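Local coordinates for ABC-type transport system, molybdenum-specific extracellular solute-binding protein (Clostridium difficile, PDB 4KD5) that probably binds molybdate or tungstate outside the cell as the solute-binding component of an ABC-type molybdenum transporter, at residues L89-S94 / V164-F169. Numbering follows the deposited sequence.
Sequences LVLISS and VGFVYF
Four main-chain hydrogen bonds define the pairing of 89-94 with 164-169 as antiparallel: Val90 pairs with Val167, and Ile92 with Gly165, each through two N-H to carbonyl bonds. The bond from Val90 N to Val167 O is the shortest at 2.7 Å, nearly straight at hydrogen and with the donor nearly along the C=O axis. At the other pair Ile92 N lies 2.9 Å from Gly165 O, above the plane of that carbonyl and not on a lone pair. The N-to-C directions of the short segments differ by 143°, an antiparallel course short of 180°.

Leu91 can be followed outward. Its CB and CG stay loosely beside Gly165 O; CG stands anti to the backbone N, and the chain then bends so that Leu91 CD1 comes to 3.3 Å from Gly165 O and also over one face of the Phe166 ring, offset toward the rim. The evidence for a CH-pi contact is a distance of 4.3 Å from Leu91 CD1 to the Phe166 ring centroid, 17° off the ring normal. The same methyl touches Val164 CB at 3.7 Å. Leu89 CD1 meets the ring obliquely, 3.7 Å from Phe166 CD1, the two side chains crossing at about a right angle, and Ala127 and Val130 of helix 122-133 extend this apolar layer.

On the other side of the sheet, Val167 CG1 touches both Val90 CG2 (3.8 Å) and Ile92 CG2 (4.0 Å). Val90 CG1 meets Phe169 CD1 just beyond the strand end, where Lys183 makes a cation-pi contact with that ring.

Strand 164-168 also pairs in parallel with 113-116. It ends at Tyr168, a predicted molybdate ligand whose side chain lies near that of predicted ligand Ala123. Such an antiparallel strand within a mixed sheet flanked by helices is characteristic of the alpha/beta lobes of periplasmic-binding-protein folds.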
loop_
_atom_site.group_PDB
_atom_site.type_symbol
_atom_site.label_atom_id
_atom_site.label_comp_id
_atom_site.label_asym_id
_atom_site.label_seq_id
_atom_site.Cartn_x
_atom_site.Cartn_y
_atom_site.Cartn_z
ATOM N N LEU A 89 36.063 -1.811 3.809
ATOM C CA LEU A 89 37.284 -1.056 4.068
ATOM C C LEU A 89 38.380 -1.674 3.211
ATOM O O LEU A 89 38.690 -2.863 3.349
ATOM C CB LEU A 89 37.672 -1.144 5.542
ATOM C CG LEU A 89 38.316 0.053 6.246
ATOM C CD1 LEU A 89 39.574 -0.364 6.968
ATOM C CD2 LEU A 89 38.627 1.180 5.289
ATOM N N VAL A 90 38.958 -0.880 2.315
ATOM C CA VAL A 90 39.943 -1.414 1.382
ATOM C C VAL A 90 41.311 -0.756 1.496
ATOM O O VAL A 90 41.438 0.364 1.998
ATOM C CB VAL A 90 39.447 -1.345 -0.079
ATOM C CG1 VAL A 90 38.191 -2.173 -0.254
ATOM C CG2 VAL A 90 39.189 0.100 -0.489
ATOM N N LEU A 91 42.328 -1.475 1.029
ATOM C CA LEU A 91 43.691 -0.962 0.968
ATOM C C LEU A 91 43.997 -0.500 -0.458
ATOM O O LEU A 91 43.908 -1.283 -1.408
ATOM C CB LEU A 91 44.683 -2.048 1.384
ATOM C CG LEU A 91 46.175 -1.712 1.342
ATOM C CD1 LEU A 91 46.521 -0.619 2.335
ATOM C CD2 LEU A 91 47.021 -2.951 1.603
ATOM N N ILE A 92 44.355 0.771 -0.611
ATOM C CA ILE A 92 44.646 1.316 -1.936
ATOM C C ILE A 92 46.111 1.723 -2.114
ATOM O O ILE A 92 46.837 1.940 -1.141
ATOM C CB ILE A 92 43.759 2.525 -2.264
ATOM C CG1 ILE A 92 43.979 3.642 -1.246
ATOM C CG2 ILE A 92 42.288 2.123 -2.328
ATOM C CD1 ILE A 92 43.351 4.953 -1.644
ATOM N N SER A 93 46.525 1.839 -3.372
ATOM C CA SER A 93 47.839 2.358 -3.733
ATOM C C SER A 93 47.692 3.085 -5.064
ATOM O O SER A 93 46.594 3.156 -5.610
ATOM C CB SER A 93 48.859 1.229 -3.843
ATOM O OG SER A 93 48.492 0.308 -4.845
ATOM N N SER A 94 48.782 3.630 -5.593
ATOM C CA SER A 94 48.731 4.223 -6.923
ATOM C C SER A 94 48.568 3.100 -7.943
ATOM O O SER A 94 48.828 1.939 -7.631
ATOM C CB SER A 94 49.985 5.044 -7.213
ATOM O OG SER A 94 51.125 4.222 -7.313
ATOM N N VAL A 164 50.544 3.573 0.628
ATOM C CA VAL A 164 49.223 2.954 0.637
ATOM C C VAL A 164 48.226 3.771 1.454
ATOM O O VAL A 164 48.600 4.739 2.120
ATOM C CB VAL A 164 49.252 1.518 1.189
ATOM C CG1 VAL A 164 50.224 0.673 0.411
ATOM C CG2 VAL A 164 49.634 1.529 2.660
ATOM N N GLY A 165 46.959 3.368 1.405
ATOM C CA GLY A 165 45.915 4.047 2.151
ATOM C C GLY A 165 44.754 3.145 2.527
ATOM O O GLY A 165 44.577 2.068 1.951
ATOM N N PHE A 166 43.968 3.583 3.507
ATOM C CA PHE A 166 42.755 2.868 3.896
ATOM C C PHE A 166 41.531 3.718 3.588
ATOM O O PHE A 166 41.459 4.888 3.969
ATOM C CB PHE A 166 42.791 2.487 5.378
ATOM C CG PHE A 166 43.585 1.245 5.660
ATOM C CD1 PHE A 166 42.999 -0.004 5.533
ATOM C CD2 PHE A 166 44.915 1.323 6.045
ATOM C CE1 PHE A 166 43.724 -1.156 5.789
ATOM C CE2 PHE A 166 45.645 0.173 6.301
ATOM C CZ PHE A 166 45.048 -1.067 6.173
ATOM N N VAL A 167 40.568 3.121 2.895
ATOM C CA VAL A 167 39.467 3.882 2.326
ATOM C C VAL A 167 38.271 2.956 2.075
ATOM O O VAL A 167 38.438 1.741 2.045
ATOM C CB VAL A 167 39.951 4.583 1.035
ATOM C CG1 VAL A 167 39.421 3.885 -0.199
ATOM C CG2 VAL A 167 39.570 6.044 1.033
ATOM N N TYR A 168 37.070 3.514 1.933
ATOM C CA TYR A 168 35.909 2.700 1.562
ATOM C C TYR A 168 35.988 2.329 0.083
ATOM O O TYR A 168 36.539 3.084 -0.712
ATOM C CB TYR A 168 34.598 3.442 1.834
ATOM C CG TYR A 168 34.250 3.601 3.294
ATOM C CD1 TYR A 168 34.855 2.818 4.265
ATOM C CD2 TYR A 168 33.308 4.531 3.699
ATOM C CE1 TYR A 168 34.533 2.962 5.599
ATOM C CE2 TYR A 168 32.980 4.681 5.027
ATOM C CZ TYR A 168 33.597 3.894 5.971
ATOM O OH TYR A 168 33.275 4.038 7.295
ATOM N N PHE A 169 35.433 1.182 -0.297
ATOM C CA PHE A 169 35.460 0.791 -1.701
ATOM C C PHE A 169 34.696 1.790 -2.563
ATOM O O PHE A 169 35.078 2.061 -3.698
ATOM C CB PHE A 169 34.890 -0.609 -1.890
ATOM C CG PHE A 169 35.143 -1.177 -3.253
ATOM C CD1 PHE A 169 36.442 -1.388 -3.697
ATOM C CD2 PHE A 169 34.090 -1.506 -4.089
ATOM C CE1 PHE A 169 36.682 -1.911 -4.953
ATOM C CE2 PHE A 169 34.325 -2.033 -5.349
ATOM C CZ PHE A 169 35.623 -2.235 -5.781
#